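PDB 1VI7: IMPACT family member YigZ from Escherichia coli, which is of uncertain function but may bind anions and guanine ribonucleotides and may hydrolyse ribonucleoside triphosphates. Local coordinates for residues D51-C56 with D75-G80; F25-A30 with G122-A127; A58-A63 with G96-V101; A47-A52 with V101-Y106; A12-V17 with R129-Q134. All coordinates share one frame; numbering follows the deposited sequence.

Interaction 1 (D51-C56 with D75-G80)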
# COMPACT_ATOMS: atom_id res chain seq x y z
N ASP A 51 6.47 -27.08 2.23
CA ASP A 51 5.63 -28.24 2.34
C ASP A 51 4.13 -28.01 2.20
O ASP A 51 3.35 -28.96 2.39
CB ASP A 51 5.86 -28.94 3.70
CG ASP A 51 7.02 -29.91 3.61
OD1 ASP A 51 7.93 -29.80 4.47
OD2 ASP A 51 7.02 -30.76 2.70
N ALA A 52 3.72 -26.77 1.99
CA ALA A 52 2.31 -26.44 1.82
C ALA A 52 2.02 -26.41 0.31
O ALA A 52 2.72 -25.80 -0.48
CB ALA A 52 1.94 -25.15 2.51
N ARG A 53 0.95 -27.10 -0.04
CA ARG A 53 0.52 -27.29 -1.40
C ARG A 53 0.14 -26.02 -2.14
O ARG A 53 0.32 -25.95 -3.37
CB ARG A 53 -0.63 -28.31 -1.43
CG ARG A 53 -0.62 -29.15 -2.68
CD ARG A 53 -1.81 -30.07 -2.72
NE ARG A 53 -3.08 -29.35 -2.52
CZ ARG A 53 -4.21 -30.05 -2.33
NH1 ARG A 53 -4.17 -31.38 -2.31
NH2 ARG A 53 -5.35 -29.40 -2.15
N HIS A 54 -0.53 -25.09 -1.46
CA HIS A 54 -0.99 -23.87 -2.08
C HIS A 54 -0.66 -22.62 -1.29
O HIS A 54 -0.39 -22.68 -0.08
CB HIS A 54 -2.51 -23.91 -2.34
CG HIS A 54 -2.97 -25.12 -3.09
ND1 HIS A 54 -2.77 -25.29 -4.44
CD2 HIS A 54 -3.56 -26.26 -2.66
CE1 HIS A 54 -3.21 -26.48 -4.80
NE2 HIS A 54 -3.70 -27.10 -3.74
N HIS A 55 -0.51 -21.50 -2.00
CA HIS A 55 -0.21 -20.19 -1.45
C HIS A 55 -0.96 -19.08 -2.20
O HIS A 55 -0.39 -18.28 -2.94
CB HIS A 55 1.29 -19.90 -1.43
CG HIS A 55 2.16 -20.93 -0.79
ND1 HIS A 55 2.55 -22.08 -1.47
CD2 HIS A 55 2.63 -21.08 0.47
CE1 HIS A 55 3.25 -22.86 -0.67
NE2 HIS A 55 3.32 -22.28 0.51
N CYS A 56 -2.26 -19.01 -2.01
CA CYS A 56 -3.17 -18.05 -2.62
C CYS A 56 -2.99 -16.63 -2.13
O CYS A 56 -2.63 -16.36 -0.98
CB CYS A 56 -4.60 -18.57 -2.45
SG CYS A 56 -4.72 -20.39 -2.47
N ASP A 75 -3.21 -20.09 -7.50
CA ASP A 75 -2.08 -21.00 -7.33
C ASP A 75 -2.56 -22.43 -7.21
O ASP A 75 -2.44 -23.09 -6.17
CB ASP A 75 -1.20 -20.54 -6.18
CG ASP A 75 -0.16 -21.52 -5.70
OD1 ASP A 75 0.81 -21.78 -6.44
OD2 ASP A 75 -0.35 -22.05 -4.58
N GLY A 76 -3.23 -22.89 -8.29
CA GLY A 76 -3.65 -24.28 -8.34
C GLY A 76 -4.97 -24.63 -7.73
O GLY A 76 -5.45 -25.76 -7.98
N GLU A 77 -5.58 -23.75 -6.92
CA GLU A 77 -6.92 -24.05 -6.38
C GLU A 77 -7.93 -23.71 -7.49
O GLU A 77 -7.67 -22.83 -8.33
CB GLU A 77 -7.17 -23.32 -5.10
CG GLU A 77 -6.56 -23.78 -3.81
CD GLU A 77 -6.93 -25.17 -3.34
OE1 GLU A 77 -6.87 -25.43 -2.12
OE2 GLU A 77 -7.23 -26.02 -4.21
N PRO A 78 -9.05 -24.40 -7.55
CA PRO A 78 -10.04 -24.19 -8.58
C PRO A 78 -10.37 -22.75 -8.83
O PRO A 78 -10.79 -22.03 -7.92
CB PRO A 78 -11.23 -25.00 -8.14
CG PRO A 78 -10.92 -25.58 -6.81
CD PRO A 78 -9.44 -25.48 -6.61
N ALA A 79 -10.33 -22.30 -10.06
CA ALA A 79 -10.59 -20.93 -10.45
C ALA A 79 -11.71 -20.25 -9.67
O ALA A 79 -12.75 -20.87 -9.43
CB ALA A 79 -10.87 -20.85 -11.94
N GLY A 80 -11.51 -19.00 -9.29
CA GLY A 80 -12.40 -18.15 -8.57
C GLY A 80 -12.80 -18.61 -7.18
O GLY A 80 -13.77 -18.09 -6.59
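His-54 and His-55 both reach Asp-75, joining loop 51-56 to loop 75-80. ND1 of His-54 donates to the backbone O of Asp-75 at 2.8 Å, and that oxygen sits near the imidazole edge, 18° out of the ring plane. The backbone N of His-55 gives a second bond, 2.6 Å to OD2 of Asp-75, meeting the oxygen on its anti side and from outside the carboxylate plane. Aspartate suits the place, its short side chain reaching a main-chain N-H. Over one face of the His-54 ring lies Glu-77, its carboxylate stacked on the imidazole with the planes 18° apart. CD of Glu-77 comes 3.6 Å from CD2 of His-54, and CG of Glu-77 makes a CH-pi contact 4.0 Å from the ring centroid. An alanine in place of His-54 would probably leave Asp-75 O without this donor and open a gap beside the Glu-77 carboxylate. Farther out, Arg-104 by a salt bridge and Tyr-120 by a hydrogen bond hold OE1 of Glu-77, while Arg-53 and His-54 face Arg-104 in a classic beta bulge. With OE1 already paired to Arg-104, the stack on His-54 probably rests mainly on flat packing, whatever the imidazole's charge.

Interaction 2 (F25-A30 with G122-A127)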
# COMPACT_ATOMS: atom_id res chain seq x y z
N PHE A 25 -4.73 -24.19 6.99
CA PHE A 25 -4.78 -22.88 6.38
C PHE A 25 -4.28 -21.77 7.30
O PHE A 25 -4.93 -21.41 8.30
CB PHE A 25 -6.20 -22.57 5.93
CG PHE A 25 -6.88 -23.57 5.05
CD1 PHE A 25 -7.71 -24.54 5.60
CD2 PHE A 25 -6.76 -23.50 3.66
CE1 PHE A 25 -8.39 -25.44 4.80
CE2 PHE A 25 -7.42 -24.40 2.87
CZ PHE A 25 -8.23 -25.36 3.43
N ILE A 26 -3.22 -21.10 6.86
CA ILE A 26 -2.59 -20.03 7.56
C ILE A 26 -2.56 -18.73 6.77
O ILE A 26 -1.70 -18.51 5.94
CB ILE A 26 -1.14 -20.35 7.98
N THR A 27 -3.48 -17.84 7.14
CA THR A 27 -3.62 -16.53 6.55
C THR A 27 -2.62 -15.56 7.16
O THR A 27 -2.42 -15.63 8.38
CB THR A 27 -5.02 -15.93 6.80
OG1 THR A 27 -5.97 -16.96 6.49
CG2 THR A 27 -5.24 -14.73 5.88
N MET A 28 -1.98 -14.75 6.34
CA MET A 28 -0.99 -13.79 6.80
C MET A 28 -1.20 -12.47 6.06
O MET A 28 -1.32 -12.41 4.85
CB MET A 28 0.42 -14.33 6.57
CG MET A 28 0.72 -15.62 7.35
SD MET A 28 2.29 -16.40 6.88
CE MET A 28 3.39 -15.00 7.11
N LEU A 29 -1.53 -11.44 6.83
CA LEU A 29 -1.74 -10.08 6.36
C LEU A 29 -0.47 -9.26 6.64
O LEU A 29 0.37 -9.78 7.41
CB LEU A 29 -2.88 -9.42 7.18
CG LEU A 29 -4.28 -9.53 6.62
CD1 LEU A 29 -4.62 -10.97 6.32
CD2 LEU A 29 -5.32 -8.90 7.53
N ALA A 30 -0.37 -8.05 6.13
CA ALA A 30 0.80 -7.21 6.31
C ALA A 30 0.69 -5.92 5.51
O ALA A 30 -0.01 -5.91 4.51
CB ALA A 30 2.02 -7.98 5.76
N GLY A 122 -13.05 -16.58 4.12
CA GLY A 122 -13.15 -16.64 5.55
C GLY A 122 -11.83 -16.46 6.29
O GLY A 122 -11.80 -15.99 7.42
N GLY A 123 -10.75 -17.01 5.75
CA GLY A 123 -9.42 -16.89 6.32
C GLY A 123 -9.03 -15.42 6.37
O GLY A 123 -8.72 -14.91 7.45
N VAL A 124 -9.23 -14.71 5.25
CA VAL A 124 -8.90 -13.28 5.24
C VAL A 124 -9.85 -12.53 6.16
O VAL A 124 -9.41 -11.67 6.96
CB VAL A 124 -8.85 -12.69 3.84
CG1 VAL A 124 -8.47 -11.23 3.80
CG2 VAL A 124 -7.84 -13.49 3.03
N ASN A 125 -11.07 -13.06 6.30
CA ASN A 125 -12.03 -12.46 7.20
C ASN A 125 -11.60 -12.51 8.66
O ASN A 125 -11.80 -11.54 9.39
CB ASN A 125 -13.38 -13.20 7.04
CG ASN A 125 -14.46 -12.46 7.83
OD1 ASN A 125 -14.55 -12.67 9.03
ND2 ASN A 125 -15.14 -11.56 7.14
N GLN A 126 -11.04 -13.62 9.13
CA GLN A 126 -10.69 -13.77 10.52
C GLN A 126 -9.52 -12.88 10.91
O GLN A 126 -9.46 -12.30 11.99
CB GLN A 126 -10.32 -15.23 10.82
CG GLN A 126 -11.47 -16.21 10.74
CD GLN A 126 -12.67 -15.69 11.53
OE1 GLN A 126 -13.78 -15.67 10.98
NE2 GLN A 126 -12.38 -15.14 12.70
N ALA A 127 -8.53 -12.87 10.01
CA ALA A 127 -7.29 -12.14 10.16
C ALA A 127 -7.60 -10.65 10.32
O ALA A 127 -7.07 -9.93 11.15
CB ALA A 127 -6.45 -12.33 8.91
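Thr-27 turns its two branches onto helix 122-127 with CG2 anti to its backbone N and OG1 beside that nitrogen (chi1 -47°). This places OG1 at 3.4 Å from the backbone C of Gly-123, and CG2 at 4.0 Å from CA of Val-124. Two residues on, CG of Leu-29 stands anti to its carbonyl carbon, and the branch beyond it reaches the next turn of the helix: CD1 meets CB of Ala-127 at 3.5 Å and CD2 meets the same CB at 3.9 Å. Small residues suit this side of the helix. A side chain on Gly-123 would run into the threonine hydroxyl, and the single methyl of Ala-127 fits against the leucine fork. Val-124 adds its CG2 at 4.1 Å from CG2 of Thr-27, and is itself packed against Met-86 and Leu-90 of helix 84-93. No hydrogen bond crosses; the contact is buried and mostly apolar. The axes of strand 25-30 and helix 122-127 pass 8.1 Å apart at a signed crossing angle of -52°. A helix lying obliquely over one face of an antiparallel sheet belongs to a layered alpha+beta fold, consistent with the kinship of this family to the ribosomal S5 domain 2-like proteins.

Interaction 3 (A58-A63 with G96-V101)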
# COMPACT_ATOMS: atom_id res chain seq x y z
N ALA A 58 -3.82 -12.04 -2.70
CA ALA A 58 -4.80 -10.99 -3.01
C ALA A 58 -4.29 -9.68 -2.41
O ALA A 58 -3.62 -9.79 -1.35
CB ALA A 58 -6.13 -11.33 -2.35
N TRP A 59 -4.59 -8.53 -2.99
CA TRP A 59 -4.10 -7.28 -2.43
C TRP A 59 -4.87 -6.08 -2.98
O TRP A 59 -5.67 -6.26 -3.90
CB TRP A 59 -2.61 -7.12 -2.68
CG TRP A 59 -2.17 -6.94 -4.10
CD1 TRP A 59 -2.25 -5.79 -4.83
CD2 TRP A 59 -1.53 -7.89 -4.95
NE1 TRP A 59 -1.74 -5.99 -6.09
CE2 TRP A 59 -1.29 -7.27 -6.19
CE3 TRP A 59 -1.15 -9.23 -4.78
CZ2 TRP A 59 -0.68 -7.92 -7.26
CZ3 TRP A 59 -0.55 -9.88 -5.85
CH2 TRP A 59 -0.31 -9.22 -7.07
N VAL A 60 -4.68 -4.94 -2.42
CA VAL A 60 -5.24 -3.62 -2.82
C VAL A 60 -4.07 -2.70 -2.57
O VAL A 60 -3.44 -2.97 -1.51
CB VAL A 60 -6.37 -3.34 -1.80
CG1 VAL A 60 -6.05 -2.17 -0.88
CG2 VAL A 60 -7.74 -3.16 -2.37
N ALA A 61 -3.71 -1.76 -3.40
CA ALA A 61 -2.49 -0.97 -2.94
C ALA A 61 -2.97 0.42 -2.52
O ALA A 61 -2.33 1.43 -2.60
CB ALA A 61 -1.37 -1.03 -3.84
N GLY A 62 -4.16 0.30 -1.95
CA GLY A 62 -4.96 1.27 -1.40
C GLY A 62 -4.76 2.67 -1.91
O GLY A 62 -3.78 3.32 -1.84
N ALA A 63 -5.91 3.16 -2.34
CA ALA A 63 -6.20 4.49 -2.72
C ALA A 63 -7.45 4.99 -1.95
O ALA A 63 -7.75 6.17 -2.08
CB ALA A 63 -6.43 4.72 -4.17
N GLY A 96 -6.57 0.53 2.85
CA GLY A 96 -5.68 0.62 1.70
C GLY A 96 -4.35 -0.04 1.93
O GLY A 96 -3.98 -0.41 3.05
N GLU A 97 -3.62 -0.36 0.84
CA GLU A 97 -2.25 -0.79 1.00
C GLU A 97 -2.06 -2.04 1.82
O GLU A 97 -1.15 -2.11 2.67
CB GLU A 97 -1.44 0.34 1.68
CG GLU A 97 -1.48 1.69 1.01
CD GLU A 97 -0.59 2.73 1.65
OE1 GLU A 97 -0.77 3.92 1.31
OE2 GLU A 97 0.25 2.37 2.51
N ILE A 98 -2.75 -3.12 1.48
CA ILE A 98 -2.60 -4.37 2.23
C ILE A 98 -2.63 -5.55 1.28
O ILE A 98 -3.38 -5.52 0.31
CB ILE A 98 -3.72 -4.48 3.28
CG1 ILE A 98 -3.73 -5.83 3.98
CG2 ILE A 98 -5.05 -4.18 2.64
CD1 ILE A 98 -4.64 -5.91 5.19
N THR A 99 -2.00 -6.64 1.67
CA THR A 99 -1.91 -7.84 0.86
C THR A 99 -2.18 -9.04 1.74
O THR A 99 -1.90 -8.95 2.94
CB THR A 99 -0.48 -7.89 0.26
OG1 THR A 99 -0.39 -6.93 -0.81
CG2 THR A 99 -0.11 -9.25 -0.25
N ALA A 100 -2.69 -10.13 1.17
CA ALA A 100 -2.97 -11.29 2.05
C ALA A 100 -2.51 -12.58 1.39
O ALA A 100 -2.42 -12.64 0.17
CB ALA A 100 -4.46 -11.35 2.37
N VAL A 101 -2.08 -13.55 2.21
CA VAL A 101 -1.68 -14.82 1.72
C VAL A 101 -2.25 -16.00 2.51
O VAL A 101 -1.99 -16.19 3.69
CB VAL A 101 -0.17 -15.04 1.64
CG1 VAL A 101 0.11 -16.52 1.31
CG2 VAL A 101 0.47 -14.17 0.57
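Antiparallel pairing joins Ala-58, Trp-59 and Val-60 to Ala-100, Thr-99 and Ile-98 inside the five-stranded sheet, where strands 57-60 and 98-105 are neighbours. The segment axes lie 4.7 Å apart and run at 174°. Val-60 and Ile-98 form a hydrogen-bonded pair, N of each to O of the other at 3.1 Å. Ala-58 and Ala-100 form the next such pair, with Ala-100 N to Ala-58 O at 2.7 Å and the return bond weak. Between them Trp-59 and Thr-99 make the non-hydrogen-bonded pair, their side chains side by side and pointing the same way, CB of one 3.7 Å from CB of the other. Their face is covered by helix 34-48, and Thr-99 OG1 is hydrogen-bonded to the hydroxyl of Thr-32. An alanine in place of Thr-99 would probably leave that Thr-32 hydroxyl without its mate and a gap beside CB of Trp-59. On the other face CG1 of Val-60 touches CG2 of Ile-98 at 4.2 Å, while the small Ala-58 lets Met-86 and Leu-90 of helix 84-93 come close. Branched residues suit the extended backbone. The result is typical of the interior of an antiparallel sheet sandwiched between helices.

Interaction 4 (A47-A52 with V101-Y106)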
# COMPACT_ATOMS: atom_id res chain seq x y z
N ALA A 47 8.63 -19.39 0.85
CA ALA A 47 9.89 -19.87 1.42
C ALA A 47 9.64 -20.59 2.74
O ALA A 47 9.85 -21.79 2.89
CB ALA A 47 10.81 -18.66 1.67
N GLU A 48 9.05 -19.84 3.66
CA GLU A 48 8.73 -20.33 4.98
C GLU A 48 7.91 -21.60 4.99
O GLU A 48 8.03 -22.40 5.95
CB GLU A 48 8.06 -19.21 5.78
CG GLU A 48 8.33 -19.33 7.28
CD GLU A 48 7.07 -18.91 8.04
OE1 GLU A 48 6.64 -19.66 8.91
OE2 GLU A 48 6.55 -17.83 7.70
N HIS A 49 7.02 -21.83 4.02
CA HIS A 49 6.22 -23.05 3.99
C HIS A 49 6.33 -23.76 2.64
O HIS A 49 5.50 -23.52 1.73
CB HIS A 49 4.74 -22.80 4.29
CG HIS A 49 4.46 -21.93 5.47
ND1 HIS A 49 4.01 -22.42 6.68
CD2 HIS A 49 4.56 -20.58 5.61
CE1 HIS A 49 3.87 -21.42 7.53
NE2 HIS A 49 4.20 -20.29 6.90
N PRO A 50 7.42 -24.46 2.40
CA PRO A 50 7.59 -25.21 1.16
C PRO A 50 6.65 -26.40 1.09
O PRO A 50 5.99 -26.68 0.10
CB PRO A 50 9.03 -25.65 1.19
CG PRO A 50 9.58 -25.30 2.51
CD PRO A 50 8.46 -24.81 3.38
N ASP A 51 6.47 -27.08 2.23
CA ASP A 51 5.63 -28.24 2.34
C ASP A 51 4.13 -28.01 2.20
O ASP A 51 3.35 -28.96 2.39
CB ASP A 51 5.86 -28.94 3.70
CG ASP A 51 7.02 -29.91 3.61
OD1 ASP A 51 7.93 -29.80 4.47
OD2 ASP A 51 7.02 -30.76 2.70
N ALA A 52 3.72 -26.77 1.99
CA ALA A 52 2.31 -26.44 1.82
C ALA A 52 2.02 -26.41 0.31
O ALA A 52 2.72 -25.80 -0.48
CB ALA A 52 1.94 -25.15 2.51
N VAL A 101 -2.08 -13.55 2.21
CA VAL A 101 -1.68 -14.82 1.72
C VAL A 101 -2.25 -16.00 2.51
O VAL A 101 -1.99 -16.19 3.69
CB VAL A 101 -0.17 -15.04 1.64
CG1 VAL A 101 0.11 -16.52 1.31
CG2 VAL A 101 0.47 -14.17 0.57
N VAL A 102 -3.02 -16.85 1.80
CA VAL A 102 -3.46 -18.07 2.55
C VAL A 102 -2.48 -19.17 2.17
O VAL A 102 -1.78 -18.98 1.15
CB VAL A 102 -4.93 -18.34 2.35
CG1 VAL A 102 -5.46 -19.37 3.34
CG2 VAL A 102 -5.73 -17.04 2.53
N VAL A 103 -2.07 -20.03 3.08
CA VAL A 103 -1.06 -21.06 2.83
C VAL A 103 -1.71 -22.42 3.03
O VAL A 103 -2.23 -22.71 4.12
CB VAL A 103 0.15 -20.85 3.75
CG1 VAL A 103 1.08 -22.06 3.81
CG2 VAL A 103 0.96 -19.64 3.24
N ARG A 104 -1.78 -23.27 1.98
CA ARG A 104 -2.50 -24.50 2.24
C ARG A 104 -1.66 -25.75 2.35
O ARG A 104 -0.92 -26.16 1.47
CB ARG A 104 -3.70 -24.71 1.32
CG ARG A 104 -4.64 -25.79 1.91
CD ARG A 104 -5.51 -26.37 0.85
NE ARG A 104 -6.46 -27.40 1.30
CZ ARG A 104 -7.28 -27.97 0.41
NH1 ARG A 104 -7.21 -27.58 -0.86
NH2 ARG A 104 -8.14 -28.90 0.78
N TYR A 105 -1.84 -26.43 3.48
CA TYR A 105 -1.25 -27.72 3.76
C TYR A 105 -2.39 -28.76 3.63
O TYR A 105 -3.30 -28.74 4.45
CB TYR A 105 -0.66 -27.75 5.16
CG TYR A 105 0.64 -27.03 5.42
CD1 TYR A 105 1.87 -27.67 5.25
CD2 TYR A 105 0.66 -25.74 5.95
CE1 TYR A 105 3.05 -27.01 5.52
CE2 TYR A 105 1.84 -25.08 6.23
CZ TYR A 105 3.04 -25.72 6.00
OH TYR A 105 4.23 -25.08 6.26
N TYR A 106 -2.43 -29.50 2.53
CA TYR A 106 -3.48 -30.50 2.31
C TYR A 106 -3.48 -31.55 3.41
O TYR A 106 -2.44 -32.11 3.77
CB TYR A 106 -3.32 -31.18 0.95
CG TYR A 106 -4.39 -32.19 0.60
CD1 TYR A 106 -5.73 -31.81 0.56
CD2 TYR A 106 -4.08 -33.49 0.23
CE1 TYR A 106 -6.71 -32.72 0.22
CE2 TYR A 106 -5.07 -34.39 -0.13
CZ TYR A 106 -6.38 -34.00 -0.15
OH TYR A 106 -7.38 -34.87 -0.51
O HOH W 1 0.18 -29.97 2.06
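Val-103 pushes one methyl between His-49 and Ala-52, the first of several contacts that strand 98-105 makes with the loop following helix 34-48. CG1 stands anti to the backbone N (chi1 166°) and reaches CB of Ala-52 at 3.5 Å. The same methyl lies over a face of the His-49 imidazole, 4.2 Å from the ring centroid in a CH-pi contact, and the two side chains cross at about a right angle. A branched aliphatic residue suits this spot because one methyl can serve both neighbours. At Arg-104 it is the main chain that takes part: its carbonyl O passes close beside Ala-52, whose methyl is small enough to sit there. The strand is the central one of the five-stranded antiparallel sheet, and here the chain coming off helix 34-48 packs against its C-terminal end. Tyr-105 follows, its ring touching both Ala-52 and His-49. CB of Ala-52 stands directly over the ring centre, 3.5 Å from the centroid, so the alanine methyl and the flat phenol make a CH-pi contact. At the ring's far end OH meets ND1 of His-49 at 2.7 Å in a hydrogen bond in which either atom could be the donor; the hydroxyl lies at the edge of the imidazole, in its plane. The two rings meet rim to rim, planes at 73°. Asp-51 borders the tyrosine too, its CB 3.9 Å from CE1. The backbone N of Tyr-106 gives a weak bond to a water at 2.7 Å, and that water in turn donates weakly to the backbone O of Asp-51.

Interaction 5 (A12-V17 with R129-Q134)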
# COMPACT_ATOMS: atom_id res chain seq x y z
N ALA A 12 0.51 -3.15 11.60
CA ALA A 12 1.26 -4.32 12.03
C ALA A 12 0.70 -5.52 11.25
O ALA A 12 -0.45 -5.49 10.83
CB ALA A 12 1.18 -4.60 13.50
N PRO A 13 1.58 -6.47 11.01
CA PRO A 13 1.23 -7.68 10.27
C PRO A 13 0.34 -8.55 11.14
O PRO A 13 0.25 -8.29 12.34
CB PRO A 13 2.59 -8.34 10.04
CG PRO A 13 3.40 -7.95 11.22
CD PRO A 13 2.96 -6.55 11.56
N VAL A 14 -0.37 -9.47 10.52
CA VAL A 14 -1.27 -10.38 11.22
C VAL A 14 -1.06 -11.78 10.62
O VAL A 14 -0.92 -11.93 9.40
CB VAL A 14 -2.75 -10.05 11.02
CG1 VAL A 14 -3.66 -11.06 11.69
CG2 VAL A 14 -3.11 -8.64 11.44
N THR A 15 -1.19 -12.76 11.49
CA THR A 15 -1.02 -14.14 11.06
C THR A 15 -2.02 -14.99 11.79
O THR A 15 -2.06 -14.91 13.02
CB THR A 15 0.42 -14.58 11.36
OG1 THR A 15 0.59 -15.98 11.12
CG2 THR A 15 0.77 -14.30 12.81
N VAL A 16 -2.94 -15.66 11.10
CA VAL A 16 -3.85 -16.53 11.86
C VAL A 16 -3.90 -17.88 11.14
O VAL A 16 -3.49 -17.94 9.97
CB VAL A 16 -5.14 -15.90 12.27
CG1 VAL A 16 -5.66 -14.85 11.32
CG2 VAL A 16 -6.25 -16.94 12.55
N VAL A 17 -4.16 -18.94 11.88
CA VAL A 17 -4.17 -20.31 11.37
C VAL A 17 -5.52 -20.97 11.64
O VAL A 17 -6.20 -20.57 12.58
CB VAL A 17 -3.04 -21.12 12.05
CG1 VAL A 17 -3.39 -22.58 12.23
CG2 VAL A 17 -1.73 -20.95 11.28
N ARG A 129 -10.24 -9.36 11.46
CA ARG A 129 -10.76 -9.05 12.78
C ARG A 129 -9.61 -8.72 13.74
O ARG A 129 -9.88 -8.23 14.84
CB ARG A 129 -11.58 -10.17 13.38
CG ARG A 129 -12.94 -10.48 12.88
CD ARG A 129 -13.42 -11.85 13.36
NE ARG A 129 -14.43 -12.41 12.47
CZ ARG A 129 -15.66 -11.93 12.34
NH1 ARG A 129 -16.52 -12.49 11.48
NH2 ARG A 129 -16.08 -10.92 13.10
N GLN A 130 -8.39 -9.11 13.48
CA GLN A 130 -7.30 -8.76 14.40
C GLN A 130 -6.35 -7.71 13.85
O GLN A 130 -5.32 -7.43 14.48
CB GLN A 130 -6.54 -10.04 14.80
CG GLN A 130 -7.45 -11.17 15.19
CD GLN A 130 -6.84 -12.48 15.60
OE1 GLN A 130 -7.53 -13.51 15.48
NE2 GLN A 130 -5.60 -12.48 16.09
N LEU A 131 -6.63 -7.11 12.71
CA LEU A 131 -5.77 -6.12 12.10
C LEU A 131 -5.88 -4.77 12.79
O LEU A 131 -6.99 -4.24 13.05
CB LEU A 131 -6.10 -5.97 10.58
CG LEU A 131 -5.29 -4.93 9.83
CD1 LEU A 131 -3.82 -5.33 9.80
CD2 LEU A 131 -5.76 -4.68 8.42
N THR A 132 -4.74 -4.23 13.17
CA THR A 132 -4.66 -2.90 13.79
C THR A 132 -4.32 -1.89 12.70
O THR A 132 -3.52 -2.25 11.81
CB THR A 132 -3.63 -2.88 14.92
OG1 THR A 132 -2.27 -2.90 14.43
CG2 THR A 132 -3.86 -4.10 15.82
N THR A 133 -4.89 -0.71 12.71
CA THR A 133 -4.65 0.23 11.63
C THR A 133 -4.12 1.58 12.03
O THR A 133 -3.83 1.86 13.18
CB THR A 133 -5.98 0.42 10.84
OG1 THR A 133 -7.07 0.56 11.76
CG2 THR A 133 -6.26 -0.75 9.91
N GLN A 134 -3.92 2.46 11.04
CA GLN A 134 -3.48 3.83 11.24
C GLN A 134 -3.83 4.72 10.05
O GLN A 134 -3.61 4.32 8.90
CB GLN A 134 -1.99 3.93 11.51
CG GLN A 134 -1.12 3.02 10.68
CD GLN A 134 0.35 3.36 10.81
OE1 GLN A 134 1.14 2.63 11.41
NE2 GLN A 134 0.71 4.49 10.20
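Val-14 and Leu-131 make most of the apolar part of this contact, crossing at about a right angle. CG2 of the valine sits 3.7 Å from CA of Leu-131 and 3.8 Å from its CD1. The valine has CG1 anti to the backbone N (chi1 176°), which leaves CG2 beside that nitrogen and facing the leucine. A beta-branched residue is at home on an extended strand, and its compact fork can lie close against the leucine. Leu-131 itself starts with CG anti to the backbone N, and the end of its side chain comes nearer to segment 12-17; the side chain also touches Pro-10 of strand 7-10. The aliphatic start of Gln-130 approaches the valine as well, its CB 4.4 Å from CG1 of Val-14. A long polar residue fits this exposed border. Val-14 further touches Ala-127 of helix 113-128, the helix that leads into segment 129-134. The contact therefore joins the edge strand 14-20 of the five-stranded antiparallel sheet to the chain that runs on from the helix packed over that sheet. Just beyond, strand 133-136 pairs with strand 7-10 in a separate two-stranded antiparallel sheet, with Thr-132 and Gln-134 bonded through their backbones to Ala-11 and Ile-9. Contacts between polar and apolar atoms make up the rest. The carbonyl O of Ala-12 approaches CD1 of Leu-131 at 3.5 Å, and CB of Ala-12 lies 4.0 Å from OG1 of Thr-132. The backbone O of Gln-130 is 3.9 Å from CG2 of Val-14. No hydrogen bond spans the two segments.

Interactions 1 and 4 share Asp-51 and Ala-52, their centres 9 Å apart, and meet where Glu-77 OE1 pairs with Arg-104 NH1 in a 2.5 Å salt bridge. Interaction 4 joins interaction 3 through strand 98-105, overlapping at Val-101, though their centres lie 20 Å apart. A probable hydrogen bond, Met-28 O to Val-101 N at 3.0 Å, ties interaction 2 to that same strand. Interactions 2 and 5, centres 9 Å apart, use neighbouring strands 23-31 and 14-20 and the chain in and after helix 113-128; Ile-98 CD1 and Leu-131 CD2, 3.6 Å apart, connect interactions 3 and 5. Interactions 1 and 5 do not touch, their nearest atoms about 10 Å apart.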